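Local atomic coordinates of 5-formaminoimidazole-4-carboxamide-1-(Beta)-D-ribofuranosyl 5'-monophosphate synthetase (Thermococcus kodakarensis, PDB entry 2PBZ), a protein that binds ATP and probably acts as an ATP-dependent carbon-nitrogen ligase of purine biosynthesis, forming the formamido group on the way to IMP. Residues V5-S10 against T27-S32; I16-K21 against L42-D47; R183-G188 against E281-E286; R91-E96 against A266-G271. One frame throughout, in Å; residues are numbered along the deposited sequence.

Contacts 1 and 2 belong to one Rossmann-like layer near the N-terminus: their centres lie 9 Å apart, and the salt bridge from Arg28 NE to Asp47 OD2 (2.8 Å) ties them directly. Contact 4 joins that N-terminal part to the ATP-grasp part and touches contact 2 where Ile16 CG1 packs on Ile269 CD1 at 4.3 Å. It also lies close to the nucleotide, the side chain of Arg268 standing about 6 Å from a bound ATP. Contact 3, within the ATP-grasp part, has its centre about 20 Å from that of contact 4. Between subunits, residues of contact 3 pack against residues of contact 2 in a neighbouring copy.

Contact 1 (V5-S10 against T27-S32); sequences VSTIAS and TRLYVS
Leu29 turns its CG anti to the backbone N (chi1 -178°), and chi2 then places CD1, which lies 3.5 Å from Ala9 CB. Arg28 likewise sets CG anti to its own N (chi1 168°), which puts CG beside Ser6 CB; CB and CD of Arg28 also approach that serine carbon. The chain bends at chi3, and the guanidinium leads away to salt bridges with Asp47 and Asp61. Ala9 CB is also touched by Val31 CG2 at 3.7 Å, so the methyl sits among branches of two residues just past the end of strand 5-8.

The backbones pair as a parallel ladder. Arg28 N donates to Val5 O at 2.9 Å, and Tyr30 N to Thr7 O at 3.2 Å with an almost straight N-H...O angle of 171°. The return bonds go from Thr7 N to Arg28 O and from Ala9 N to Tyr30 O, although the positions of these two oxygens are less sure. This is the first beta-alpha-beta unit of the Rossmann-like N-terminal part: strand 5-8, helix 13-22 and strand 27-31, the two strands lying side by side in a three-stranded parallel sheet. Val5, Thr7, Thr27 and Leu29 face the connecting helix, with Leu17 resting on Thr27 and Leu29.

Ser6, Ile8, Arg28 and Tyr30 lie on the other face. There Ser6 CB comes to the edge of the Tyr30 ring, 4.2 Å from CE1, while the phenol hydroxyl is hydrogen-bonded to Asn59. Beyond the strand ends a water accepts from Ser32 N at 3.1 Å and gives a weak bond to Ala9 O.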
loop_
_atom_site.group_PDB
_atom_site.type_symbol
_atom_site.label_atom_id
_atom_site.label_comp_id
_atom_site.label_asym_id
_atom_site.label_seq_id
_atom_site.Cartn_x
_atom_site.Cartn_y
_atom_site.Cartn_z
ATOM N N VAL A 5 -14.073 22.655 -14.139
ATOM C CA VAL A 5 -13.781 21.217 -14.190
ATOM C C VAL A 5 -14.914 20.345 -13.692
ATOM O O VAL A 5 -15.273 20.394 -12.519
ATOM C CB VAL A 5 -12.531 20.838 -13.369
ATOM C CG1 VAL A 5 -12.202 19.359 -13.592
ATOM C CG2 VAL A 5 -11.363 21.713 -13.750
ATOM N N SER A 6 -15.451 19.528 -14.591
ATOM C CA SER A 6 -16.563 18.638 -14.282
ATOM C C SER A 6 -16.388 17.222 -14.839
ATOM O O SER A 6 -15.616 17.001 -15.756
ATOM C CB SER A 6 -17.855 19.245 -14.826
ATOM O OG SER A 6 -17.701 19.623 -16.170
ATOM N N THR A 7 -17.119 16.268 -14.275
ATOM C CA THR A 7 -17.044 14.880 -14.712
ATOM C C THR A 7 -18.088 14.007 -14.021
ATOM O O THR A 7 -18.702 14.419 -13.047
ATOM C CB THR A 7 -15.632 14.286 -14.447
ATOM O OG1 THR A 7 -15.542 12.977 -15.024
ATOM C CG2 THR A 7 -15.357 14.197 -12.968
ATOM N N ILE A 8 -18.292 12.800 -14.531
ATOM C CA ILE A 8 -19.271 11.892 -13.954
ATOM C C ILE A 8 -18.817 11.362 -12.592
ATOM O O ILE A 8 -17.636 11.134 -12.367
ATOM C CB ILE A 8 -19.546 10.711 -14.906
ATOM C CG1 ILE A 8 -20.320 11.205 -16.126
ATOM C CG2 ILE A 8 -20.316 9.611 -14.194
ATOM C CD1 ILE A 8 -20.556 10.136 -17.170
ATOM N N ALA A 9 -19.768 11.170 -11.687
ATOM C CA ALA A 9 -19.474 10.675 -10.350
ATOM C C ALA A 9 -19.336 9.161 -10.275
ATOM O O ALA A 9 -20.321 8.439 -10.124
ATOM C CB ALA A 9 -20.536 11.128 -9.393
ATOM N N SER A 10 -18.097 8.689 -10.375
ATOM C CA SER A 10 -17.779 7.270 -10.319
ATOM C C SER A 10 -16.367 7.102 -10.837
ATOM O O SER A 10 -15.720 8.078 -11.223
ATOM C CB SER A 10 -18.723 6.460 -11.194
ATOM O OG SER A 10 -18.559 6.823 -12.551
ATOM N N THR A 27 -15.203 23.260 -9.286
ATOM C CA THR A 27 -15.676 21.890 -9.448
ATOM C C THR A 27 -17.162 21.680 -9.726
ATOM O O THR A 27 -18.012 22.311 -9.098
ATOM C CB THR A 27 -15.286 21.090 -8.178
ATOM O OG1 THR A 27 -13.878 20.830 -8.197
ATOM C CG2 THR A 27 -16.049 19.799 -8.077
ATOM N N ARG A 28 -17.455 20.775 -10.664
ATOM C CA ARG A 28 -18.825 20.399 -11.010
ATOM C C ARG A 28 -18.936 18.896 -11.217
ATOM O O ARG A 28 -18.255 18.324 -12.063
ATOM C CB ARG A 28 -19.308 21.080 -12.279
ATOM C CG ARG A 28 -20.609 20.484 -12.809
ATOM C CD ARG A 28 -21.039 21.145 -14.090
ATOM N NE ARG A 28 -21.286 22.569 -13.905
ATOM C CZ ARG A 28 -21.207 23.470 -14.879
ATOM N NH1 ARG A 28 -20.884 23.078 -16.103
ATOM N NH2 ARG A 28 -21.435 24.754 -14.629
ATOM N N LEU A 29 -19.826 18.262 -10.463
ATOM C CA LEU A 29 -20.013 16.828 -10.559
ATOM C C LEU A 29 -21.421 16.447 -10.980
ATOM O O LEU A 29 -22.384 16.953 -10.425
ATOM C CB LEU A 29 -19.705 16.181 -9.207
ATOM C CG LEU A 29 -19.795 14.658 -9.135
ATOM C CD1 LEU A 29 -18.648 14.064 -9.926
ATOM C CD2 LEU A 29 -19.753 14.191 -7.698
ATOM N N TYR A 30 -21.529 15.563 -11.966
ATOM C CA TYR A 30 -22.819 15.069 -12.431
ATOM C C TYR A 30 -23.002 13.742 -11.707
ATOM O O TYR A 30 -22.200 12.833 -11.882
ATOM C CB TYR A 30 -22.796 14.798 -13.930
ATOM C CG TYR A 30 -22.820 16.010 -14.817
ATOM C CD1 TYR A 30 -21.809 16.958 -14.761
ATOM C CD2 TYR A 30 -23.838 16.186 -15.742
ATOM C CE1 TYR A 30 -21.807 18.059 -15.617
ATOM C CE2 TYR A 30 -23.851 17.283 -16.606
ATOM C CZ TYR A 30 -22.829 18.213 -16.542
ATOM O OH TYR A 30 -22.803 19.261 -17.425
ATOM N N VAL A 31 -24.054 13.628 -10.902
ATOM C CA VAL A 31 -24.292 12.420 -10.123
ATOM C C VAL A 31 -25.766 12.027 -10.143
ATOM O O VAL A 31 -26.637 12.864 -10.360
ATOM C CB VAL A 31 -23.848 12.645 -8.653
ATOM C CG1 VAL A 31 -24.772 13.656 -7.991
ATOM C CG2 VAL A 31 -23.852 11.342 -7.878
ATOM N N SER A 32 -26.047 10.748 -9.903
ATOM C CA SER A 32 -27.423 10.276 -9.884
ATOM C C SER A 32 -28.028 10.449 -8.494
ATOM O O SER A 32 -27.314 10.636 -7.504
ATOM C CB SER A 32 -27.497 8.808 -10.300
ATOM O OG SER A 32 -26.827 7.972 -9.383
HETATM O O HOH W 1 -23.682 8.877 -10.422
#

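Contact 2 (I16-K21 against L42-D47); sequences ILLGAK and LPIVDD
Ile44 enters the side of helix 13-22 between Leu17, Leu18 and Lys21. Its CB lies 4.2 Å from Lys21 CD, the first atom of the side chain to meet the helix. At CB the two branches part. CG2, anti to the carbonyl carbon, meets Lys21 CD at 3.8 Å and Leu18 CD1 at 3.9 Å. CG1 takes the position between the backbone N and the carbonyl carbon (chi1 58°), and the chain extends from it to CD1, which ends 3.9 Å from Leu17 CB and close to Leu18 N. The aliphatic part of Lys21 crosses Ile44 at about a right angle, with CD the methylene that touches it.

One residue on, Val45 CG2 touches Leu17 CD1 at 3.8 Å. No hydrogen bond joins the two segments; the contact is apolar. A type I beta turn from Leu42 to Val45 presents Ile44 to the helix, and Leu282 of a second subunit packs on the same isoleucine, with Glu281 of that subunit against Leu18. Leu17 and Val45 also rest on Thr27 and Leu29. The arrangement is that of a Rossmann-like alpha/beta layer, in which the first helix covers the parallel sheet and the turn leading into strand 47-50 packs against the flank of that helix.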
loop_
_atom_site.group_PDB
_atom_site.type_symbol
_atom_site.label_atom_id
_atom_site.label_comp_id
_atom_site.label_asym_id
_atom_site.label_seq_id
_atom_site.Cartn_x
_atom_site.Cartn_y
_atom_site.Cartn_z
ATOM N N ILE A 16 -10.040 13.040 -9.310
ATOM C CA ILE A 16 -10.127 14.111 -10.294
ATOM C C ILE A 16 -10.548 15.456 -9.703
ATOM O O ILE A 16 -9.849 16.453 -9.887
ATOM C CB ILE A 16 -11.103 13.729 -11.435
ATOM C CG1 ILE A 16 -10.522 12.576 -12.248
ATOM C CG2 ILE A 16 -11.369 14.942 -12.330
ATOM C CD1 ILE A 16 -11.468 12.003 -13.258
ATOM N N LEU A 17 -11.682 15.481 -8.995
ATOM C CA LEU A 17 -12.178 16.722 -8.388
ATOM C C LEU A 17 -11.261 17.279 -7.299
ATOM O O LEU A 17 -11.051 18.479 -7.224
ATOM C CB LEU A 17 -13.589 16.519 -7.834
ATOM C CG LEU A 17 -14.691 16.147 -8.839
ATOM C CD1 LEU A 17 -16.047 16.140 -8.155
ATOM C CD2 LEU A 17 -14.703 17.133 -9.988
ATOM N N LEU A 18 -10.707 16.413 -6.461
ATOM C CA LEU A 18 -9.819 16.869 -5.407
ATOM C C LEU A 18 -8.604 17.527 -6.042
ATOM O O LEU A 18 -8.144 18.565 -5.586
ATOM C CB LEU A 18 -9.393 15.695 -4.513
ATOM C CG LEU A 18 -8.311 15.924 -3.447
ATOM C CD1 LEU A 18 -8.682 17.092 -2.552
ATOM C CD2 LEU A 18 -8.134 14.664 -2.619
ATOM N N GLY A 19 -8.088 16.921 -7.102
ATOM C CA GLY A 19 -6.928 17.474 -7.777
ATOM C C GLY A 19 -7.228 18.802 -8.445
ATOM O O GLY A 19 -6.370 19.671 -8.527
ATOM N N ALA A 20 -8.448 18.966 -8.929
ATOM C CA ALA A 20 -8.839 20.205 -9.574
ATOM C C ALA A 20 -8.996 21.312 -8.535
ATOM O O ALA A 20 -8.476 22.412 -8.704
ATOM C CB ALA A 20 -10.135 19.999 -10.330
ATOM N N LYS A 21 -9.710 21.016 -7.453
ATOM C CA LYS A 21 -9.923 21.987 -6.395
ATOM C C LYS A 21 -8.568 22.318 -5.781
ATOM O O LYS A 21 -8.387 23.373 -5.185
ATOM C CB LYS A 21 -10.873 21.412 -5.335
ATOM C CG LYS A 21 -10.965 22.230 -4.037
ATOM C CD LYS A 21 -11.228 21.315 -2.801
ATOM C CE LYS A 21 -10.871 21.991 -1.453
ATOM N NZ LYS A 21 -10.973 21.059 -0.275
ATOM N N LEU A 42 -19.233 15.882 0.345
ATOM C CA LEU A 42 -17.819 16.155 0.094
ATOM C C LEU A 42 -17.511 17.621 -0.217
ATOM O O LEU A 42 -18.055 18.206 -1.144
ATOM C CB LEU A 42 -17.314 15.268 -1.052
ATOM C CG LEU A 42 -17.565 13.776 -0.872
ATOM C CD1 LEU A 42 -17.112 13.034 -2.083
ATOM C CD2 LEU A 42 -16.843 13.279 0.361
ATOM N N PRO A 43 -16.612 18.228 0.557
ATOM C CA PRO A 43 -16.227 19.624 0.372
ATOM C C PRO A 43 -15.487 19.908 -0.928
ATOM O O PRO A 43 -15.086 21.032 -1.177
ATOM C CB PRO A 43 -15.337 19.897 1.585
ATOM C CG PRO A 43 -15.871 18.977 2.608
ATOM C CD PRO A 43 -16.079 17.713 1.824
ATOM N N ILE A 44 -15.291 18.902 -1.763
ATOM C CA ILE A 44 -14.552 19.132 -3.000
ATOM C C ILE A 44 -15.436 19.433 -4.201
ATOM O O ILE A 44 -14.930 19.732 -5.291
ATOM C CB ILE A 44 -13.646 17.930 -3.348
ATOM C CG1 ILE A 44 -14.502 16.672 -3.460
ATOM C CG2 ILE A 44 -12.543 17.788 -2.299
ATOM C CD1 ILE A 44 -13.796 15.494 -4.078
ATOM N N VAL A 45 -16.749 19.355 -4.012
ATOM C CA VAL A 45 -17.673 19.630 -5.103
ATOM C C VAL A 45 -18.374 20.981 -4.938
ATOM O O VAL A 45 -18.998 21.251 -3.905
ATOM C CB VAL A 45 -18.757 18.542 -5.219
ATOM C CG1 VAL A 45 -19.552 18.730 -6.494
ATOM C CG2 VAL A 45 -18.132 17.180 -5.164
ATOM N N ASP A 46 -18.271 21.825 -5.961
ATOM C CA ASP A 46 -18.911 23.127 -5.925
ATOM C C ASP A 46 -20.307 23.041 -6.542
ATOM O O ASP A 46 -21.307 23.262 -5.860
ATOM C CB ASP A 46 -18.044 24.162 -6.650
ATOM C CG ASP A 46 -16.627 24.242 -6.074
ATOM O OD1 ASP A 46 -16.451 23.991 -4.865
ATOM O OD2 ASP A 46 -15.680 24.563 -6.826
ATOM N N ASP A 47 -20.387 22.707 -7.820
ATOM C CA ASP A 47 -21.686 22.578 -8.475
ATOM C C ASP A 47 -22.028 21.106 -8.624
ATOM O O ASP A 47 -21.301 20.374 -9.257
ATOM C CB ASP A 47 -21.654 23.260 -9.850
ATOM C CG ASP A 47 -22.979 23.149 -10.598
ATOM O OD1 ASP A 47 -24.016 22.890 -9.949
ATOM O OD2 ASP A 47 -22.991 23.342 -11.837
#

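Contact 3 (R183-G188 against E281-E286); sequences RLELLG and ELYWGE
Tyr283 lies with one ring face on the side chain of Glu185, whose CG sits 3.5 Å from the ring centroid in a CH-pi contact. Glu185 places that CG anti to its carbonyl carbon (chi1 -76°); an extended chi2 carries CD onward, and the carboxylate lies at the rim of Trp284. There OE1 lies in the indole plane, 3.1 Å from CZ3. The other oxygen, OE2, takes the salt bridge from Arg183 NE (2.8 Å) on its anti side.

Arg183 sets CG between its backbone N and carbonyl carbon (chi1 73°), then stretches out to NE. Its NH2 hangs over the indole face toward the rim, and CZ is 4.8 Å from the centroid of the six-membered ring, a cation-pi contact with the two planes nearly perpendicular (87°). Tyr283 OH accepts from Leu186 N at 3.1 Å, and a water 2.7 Å from this hydroxyl donates to Leu184 O. Leu187 CD2 adds an apolar touch on Tyr283 CD1.

Glu185 OE1 forms a second salt bridge with Arg293 of helix 290-302, which also packs on Trp284. Strand 183-194 is paired here with strand 170-178, while Leu184 and Leu186 are covered by helix 224-241.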
loop_
_atom_site.group_PDB
_atom_site.type_symbol
_atom_site.label_atom_id
_atom_site.label_comp_id
_atom_site.label_asym_id
_atom_site.label_seq_id
_atom_site.Cartn_x
_atom_site.Cartn_y
_atom_site.Cartn_z
ATOM N N ARG A 183 6.873 15.886 -22.378
ATOM C CA ARG A 183 7.571 14.767 -21.764
ATOM C C ARG A 183 6.607 13.697 -21.302
ATOM O O ARG A 183 5.441 13.966 -21.049
ATOM C CB ARG A 183 8.422 15.229 -20.579
ATOM C CG ARG A 183 7.631 15.612 -19.352
ATOM C CD ARG A 183 8.523 16.026 -18.190
ATOM N NE ARG A 183 7.728 16.546 -17.081
ATOM C CZ ARG A 183 8.225 17.146 -16.003
ATOM N NH1 ARG A 183 9.532 17.312 -15.869
ATOM N NH2 ARG A 183 7.404 17.579 -15.056
ATOM N N LEU A 184 7.115 12.476 -21.214
ATOM C CA LEU A 184 6.354 11.324 -20.768
ATOM C C LEU A 184 6.695 11.090 -19.305
ATOM O O LEU A 184 7.865 10.947 -18.958
ATOM C CB LEU A 184 6.731 10.082 -21.571
ATOM C CG LEU A 184 6.160 8.770 -21.022
ATOM C CD1 LEU A 184 4.648 8.863 -21.056
ATOM C CD2 LEU A 184 6.662 7.583 -21.828
ATOM N N GLU A 185 5.670 11.048 -18.456
ATOM C CA GLU A 185 5.865 10.832 -17.026
ATOM C C GLU A 185 5.322 9.475 -16.575
ATOM O O GLU A 185 4.166 9.158 -16.821
ATOM C CB GLU A 185 5.177 11.953 -16.233
ATOM C CG GLU A 185 5.907 13.291 -16.220
ATOM C CD GLU A 185 5.004 14.445 -15.807
ATOM O OE1 GLU A 185 4.051 14.196 -15.058
ATOM O OE2 GLU A 185 5.242 15.600 -16.214
ATOM N N LEU A 186 6.181 8.681 -15.937
ATOM C CA LEU A 186 5.820 7.363 -15.400
ATOM C C LEU A 186 5.471 7.717 -13.953
ATOM O O LEU A 186 6.357 7.939 -13.131
ATOM C CB LEU A 186 7.034 6.420 -15.474
ATOM C CG LEU A 186 7.066 4.944 -15.032
ATOM C CD1 LEU A 186 5.723 4.509 -14.519
ATOM C CD2 LEU A 186 7.520 4.074 -16.198
ATOM N N LEU A 187 4.178 7.777 -13.655
ATOM C CA LEU A 187 3.722 8.193 -12.340
ATOM C C LEU A 187 3.254 7.171 -11.319
ATOM O O LEU A 187 2.890 7.528 -10.217
ATOM C CB LEU A 187 2.645 9.270 -12.516
ATOM C CG LEU A 187 3.190 10.499 -13.254
ATOM C CD1 LEU A 187 2.086 11.468 -13.523
ATOM C CD2 LEU A 187 4.270 11.168 -12.428
ATOM N N GLY A 188 3.266 5.902 -11.661
ATOM C CA GLY A 188 2.851 4.928 -10.679
ATOM C C GLY A 188 2.647 3.544 -11.230
ATOM O O GLY A 188 2.575 3.337 -12.441
ATOM N N GLU A 281 6.952 12.764 -7.623
ATOM C CA GLU A 281 7.929 13.534 -6.853
ATOM C C GLU A 281 9.265 13.585 -7.597
ATOM O O GLU A 281 10.153 14.357 -7.253
ATOM C CB GLU A 281 8.117 12.898 -5.472
ATOM C CG GLU A 281 6.867 12.964 -4.627
ATOM C CD GLU A 281 6.965 12.200 -3.316
ATOM O OE1 GLU A 281 5.934 12.103 -2.631
ATOM O OE2 GLU A 281 8.055 11.701 -2.962
ATOM N N LEU A 282 9.403 12.749 -8.616
ATOM C CA LEU A 282 10.616 12.717 -9.409
ATOM C C LEU A 282 10.590 13.874 -10.410
ATOM O O LEU A 282 11.636 14.396 -10.799
ATOM C CB LEU A 282 10.721 11.377 -10.142
ATOM C CG LEU A 282 10.714 10.133 -9.244
ATOM C CD1 LEU A 282 10.464 8.887 -10.070
ATOM C CD2 LEU A 282 12.017 10.048 -8.492
ATOM N N TYR A 283 9.392 14.284 -10.819
ATOM C CA TYR A 283 9.262 15.382 -11.765
ATOM C C TYR A 283 8.900 16.641 -11.021
ATOM O O TYR A 283 9.164 17.750 -11.495
ATOM C CB TYR A 283 8.182 15.081 -12.791
ATOM C CG TYR A 283 8.352 13.743 -13.443
ATOM C CD1 TYR A 283 7.815 12.602 -12.862
ATOM C CD2 TYR A 283 9.086 13.604 -14.619
ATOM C CE1 TYR A 283 8.002 11.349 -13.436
ATOM C CE2 TYR A 283 9.285 12.360 -15.194
ATOM C CZ TYR A 283 8.739 11.232 -14.596
ATOM O OH TYR A 283 8.925 9.993 -15.144
ATOM N N TRP A 284 8.283 16.468 -9.857
ATOM C CA TRP A 284 7.875 17.588 -9.021
ATOM C C TRP A 284 8.405 17.478 -7.612
ATOM O O TRP A 284 8.791 16.409 -7.166
ATOM C CB TRP A 284 6.361 17.689 -9.004
ATOM C CG TRP A 284 5.894 18.475 -10.165
ATOM C CD1 TRP A 284 5.935 19.840 -10.311
ATOM C CD2 TRP A 284 5.382 17.958 -11.395
ATOM N NE1 TRP A 284 5.480 20.202 -11.560
ATOM C CE2 TRP A 284 5.133 19.068 -12.247
ATOM C CE3 TRP A 284 5.113 16.669 -11.866
ATOM C CZ2 TRP A 284 4.629 18.921 -13.529
ATOM C CZ3 TRP A 284 4.619 16.523 -13.129
ATOM C CH2 TRP A 284 4.378 17.646 -13.954
ATOM N N GLY A 285 8.444 18.581 -6.894
ATOM C CA GLY A 285 8.951 18.487 -5.543
ATOM C C GLY A 285 7.932 17.798 -4.666
ATOM O O GLY A 285 8.262 17.116 -3.699
ATOM N N GLU A 286 6.673 17.964 -5.042
ATOM C CA GLU A 286 5.549 17.431 -4.301
ATOM C C GLU A 286 4.980 16.146 -4.883
ATOM O O GLU A 286 5.196 15.831 -6.052
ATOM C CB GLU A 286 4.469 18.515 -4.227
ATOM C CG GLU A 286 4.065 19.038 -5.587
ATOM C CD GLU A 286 3.178 20.260 -5.508
ATOM O OE1 GLU A 286 2.296 20.288 -4.611
ATOM O OE2 GLU A 286 3.355 21.179 -6.349
HETATM O O HOH W 2 10.157 9.702 -17.577
#

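Contact 4 (R91-E96 against A266-G271); sequences RFLKWE and ASRIDG
Phe92 offers one ring face to Ser267: CB of the serine stands 3.6 Å from the ring centroid, almost on the normal, and Ser267 O lies near CD2 and CE2. CG of the phenylalanine is anti to the backbone N (chi1 177°), which directs the side chain toward the loop, and Phe234, Met238 and Phe250 pack around it. At the next residue, Leu93 gives both backbone and side chain. Its carbonyl O accepts from Ser267 OG at 2.8 Å, the hydroxyl standing above the carbonyl plane, while CD2 rests 3.7 Å from Arg268 CB, the two side chains crossing at about a right angle.

Residues 91-95 have helical backbone angles without the regular bonds, and Trp95 sets this turn against helices 224-241 and 99-109. The turn belongs to the Rossmann-like N-terminal part and packs on a loop of the ATP-grasp part, the one that leaves strand 261-266 at the edge of the five-stranded antiparallel sheet.

Glu96 supplies the ionic part. Its chain extends beyond CG, and OE2 takes Arg268 NE at 2.7 Å on the syn lone pair, a salt bridge in which the carboxylate and guanidinium planes are 58° apart. OE1 receives a weak bond from Ser267 N at 3.2 Å, so the carboxylate grips two successive residues of the loop. Arg268 is steadied further by NH1, which donates to Ile269 O at 3.0 Å and weakly to Asp270 O. The arginine side chain is about 6 Å from a bound ATP, and that of Ala266 about 7 Å from the side chain of the ATP-binding Tyr172.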
loop_
_atom_site.group_PDB
_atom_site.type_symbol
_atom_site.label_atom_id
_atom_site.label_comp_id
_atom_site.label_asym_id
_atom_site.label_seq_id
_atom_site.Cartn_x
_atom_site.Cartn_y
_atom_site.Cartn_z
ATOM N N ARG A 91 -10.567 11.176 -29.186
ATOM C CA ARG A 91 -10.749 10.162 -30.201
ATOM C C ARG A 91 -9.987 8.935 -29.732
ATOM O O ARG A 91 -10.236 7.817 -30.193
ATOM C CB ARG A 91 -10.231 10.658 -31.550
ATOM C CG ARG A 91 -11.314 11.340 -32.407
ATOM C CD ARG A 91 -11.187 12.845 -32.404
ATOM N NE ARG A 91 -9.836 13.249 -32.768
ATOM C CZ ARG A 91 -9.349 14.468 -32.563
ATOM N NH1 ARG A 91 -10.113 15.411 -32.005
ATOM N NH2 ARG A 91 -8.088 14.733 -32.876
ATOM N N PHE A 92 -9.071 9.165 -28.794
ATOM C CA PHE A 92 -8.243 8.118 -28.205
ATOM C C PHE A 92 -9.041 7.182 -27.298
ATOM O O PHE A 92 -8.827 5.980 -27.290
ATOM C CB PHE A 92 -7.106 8.783 -27.422
ATOM C CG PHE A 92 -6.202 7.821 -26.694
ATOM C CD1 PHE A 92 -5.744 6.654 -27.309
ATOM C CD2 PHE A 92 -5.753 8.118 -25.408
ATOM C CE1 PHE A 92 -4.844 5.799 -26.645
ATOM C CE2 PHE A 92 -4.859 7.274 -24.743
ATOM C CZ PHE A 92 -4.403 6.112 -25.361
ATOM N N LEU A 93 -9.971 7.748 -26.544
ATOM C CA LEU A 93 -10.788 6.980 -25.625
ATOM C C LEU A 93 -11.320 5.649 -26.155
ATOM O O LEU A 93 -11.534 4.720 -25.377
ATOM C CB LEU A 93 -11.964 7.833 -25.153
ATOM C CG LEU A 93 -11.597 9.161 -24.486
ATOM C CD1 LEU A 93 -12.815 10.066 -24.453
ATOM C CD2 LEU A 93 -11.046 8.902 -23.091
ATOM N N LYS A 94 -11.524 5.536 -27.465
ATOM C CA LYS A 94 -12.073 4.298 -28.030
ATOM C C LYS A 94 -11.042 3.195 -28.252
ATOM O O LYS A 94 -11.393 2.033 -28.430
ATOM C CB LYS A 94 -12.789 4.597 -29.352
ATOM C CG LYS A 94 -11.887 5.217 -30.411
ATOM C CD LYS A 94 -12.546 5.239 -31.788
ATOM C CE LYS A 94 -11.628 5.860 -32.823
ATOM N NZ LYS A 94 -11.336 7.291 -32.546
ATOM N N TRP A 95 -9.771 3.569 -28.228
ATOM C CA TRP A 95 -8.692 2.625 -28.466
ATOM C C TRP A 95 -8.490 1.520 -27.448
ATOM O O TRP A 95 -7.729 0.586 -27.701
ATOM C CB TRP A 95 -7.389 3.383 -28.663
ATOM C CG TRP A 95 -7.315 4.008 -30.020
ATOM C CD1 TRP A 95 -7.949 5.135 -30.448
ATOM C CD2 TRP A 95 -6.584 3.501 -31.149
ATOM N NE1 TRP A 95 -7.655 5.367 -31.772
ATOM C CE2 TRP A 95 -6.824 4.379 -32.231
ATOM C CE3 TRP A 95 -5.750 2.385 -31.350
ATOM C CZ2 TRP A 95 -6.260 4.179 -33.502
ATOM C CZ3 TRP A 95 -5.184 2.182 -32.620
ATOM C CH2 TRP A 95 -5.446 3.081 -33.680
ATOM N N GLU A 96 -9.167 1.612 -26.304
ATOM C CA GLU A 96 -9.039 0.584 -25.286
ATOM C C GLU A 96 -10.304 -0.263 -25.309
ATOM O O GLU A 96 -10.418 -1.264 -24.594
ATOM C CB GLU A 96 -8.866 1.220 -23.905
ATOM C CG GLU A 96 -10.175 1.614 -23.251
ATOM C CD GLU A 96 -9.996 2.279 -21.898
ATOM O OE1 GLU A 96 -9.161 1.809 -21.086
ATOM O OE2 GLU A 96 -10.711 3.267 -21.632
ATOM N N ALA A 266 -5.184 1.514 -21.092
ATOM C CA ALA A 266 -6.198 2.410 -20.566
ATOM C C ALA A 266 -6.031 3.648 -21.419
ATOM O O ALA A 266 -4.966 4.255 -21.428
ATOM C CB ALA A 266 -5.934 2.735 -19.099
ATOM N N SER A 267 -7.065 4.010 -22.160
ATOM C CA SER A 267 -6.962 5.181 -23.009
ATOM C C SER A 267 -7.354 6.437 -22.257
ATOM O O SER A 267 -7.573 7.474 -22.860
ATOM C CB SER A 267 -7.815 5.008 -24.272
ATOM O OG SER A 267 -9.165 4.691 -23.967
ATOM N N ARG A 268 -7.419 6.329 -20.932
ATOM C CA ARG A 268 -7.769 7.445 -20.044
ATOM C C ARG A 268 -7.294 7.133 -18.631
ATOM O O ARG A 268 -6.666 6.105 -18.420
ATOM C CB ARG A 268 -9.282 7.684 -20.064
ATOM C CG ARG A 268 -10.113 6.419 -20.167
ATOM C CD ARG A 268 -10.025 5.599 -18.915
ATOM N NE ARG A 268 -10.639 4.297 -19.091
ATOM C CZ ARG A 268 -10.637 3.364 -18.154
ATOM N NH1 ARG A 268 -10.054 3.604 -16.986
ATOM N NH2 ARG A 268 -11.218 2.193 -18.382
ATOM N N ILE A 269 -7.575 8.012 -17.674
ATOM C CA ILE A 269 -7.157 7.777 -16.295
ATOM C C ILE A 269 -7.641 6.398 -15.879
ATOM O O ILE A 269 -8.829 6.122 -15.815
ATOM C CB ILE A 269 -7.686 8.869 -15.351
ATOM C CG1 ILE A 269 -7.162 8.623 -13.941
ATOM C CG2 ILE A 269 -9.205 8.920 -15.386
ATOM C CD1 ILE A 269 -7.370 9.790 -13.036
ATOM N N ASP A 270 -6.679 5.534 -15.600
ATOM C CA ASP A 270 -6.913 4.140 -15.274
ATOM C C ASP A 270 -7.763 3.704 -14.077
ATOM O O ASP A 270 -8.580 2.776 -14.202
ATOM C CB ASP A 270 -5.562 3.433 -15.235
ATOM C CG ASP A 270 -5.669 2.027 -14.754
ATOM O OD1 ASP A 270 -5.719 1.838 -13.519
ATOM O OD2 ASP A 270 -5.721 1.119 -15.611
ATOM N N GLY A 271 -7.589 4.333 -12.924
ATOM C CA GLY A 271 -8.379 3.908 -11.780
ATOM C C GLY A 271 -7.455 3.376 -10.700
ATOM O O GLY A 271 -7.690 3.571 -9.502
#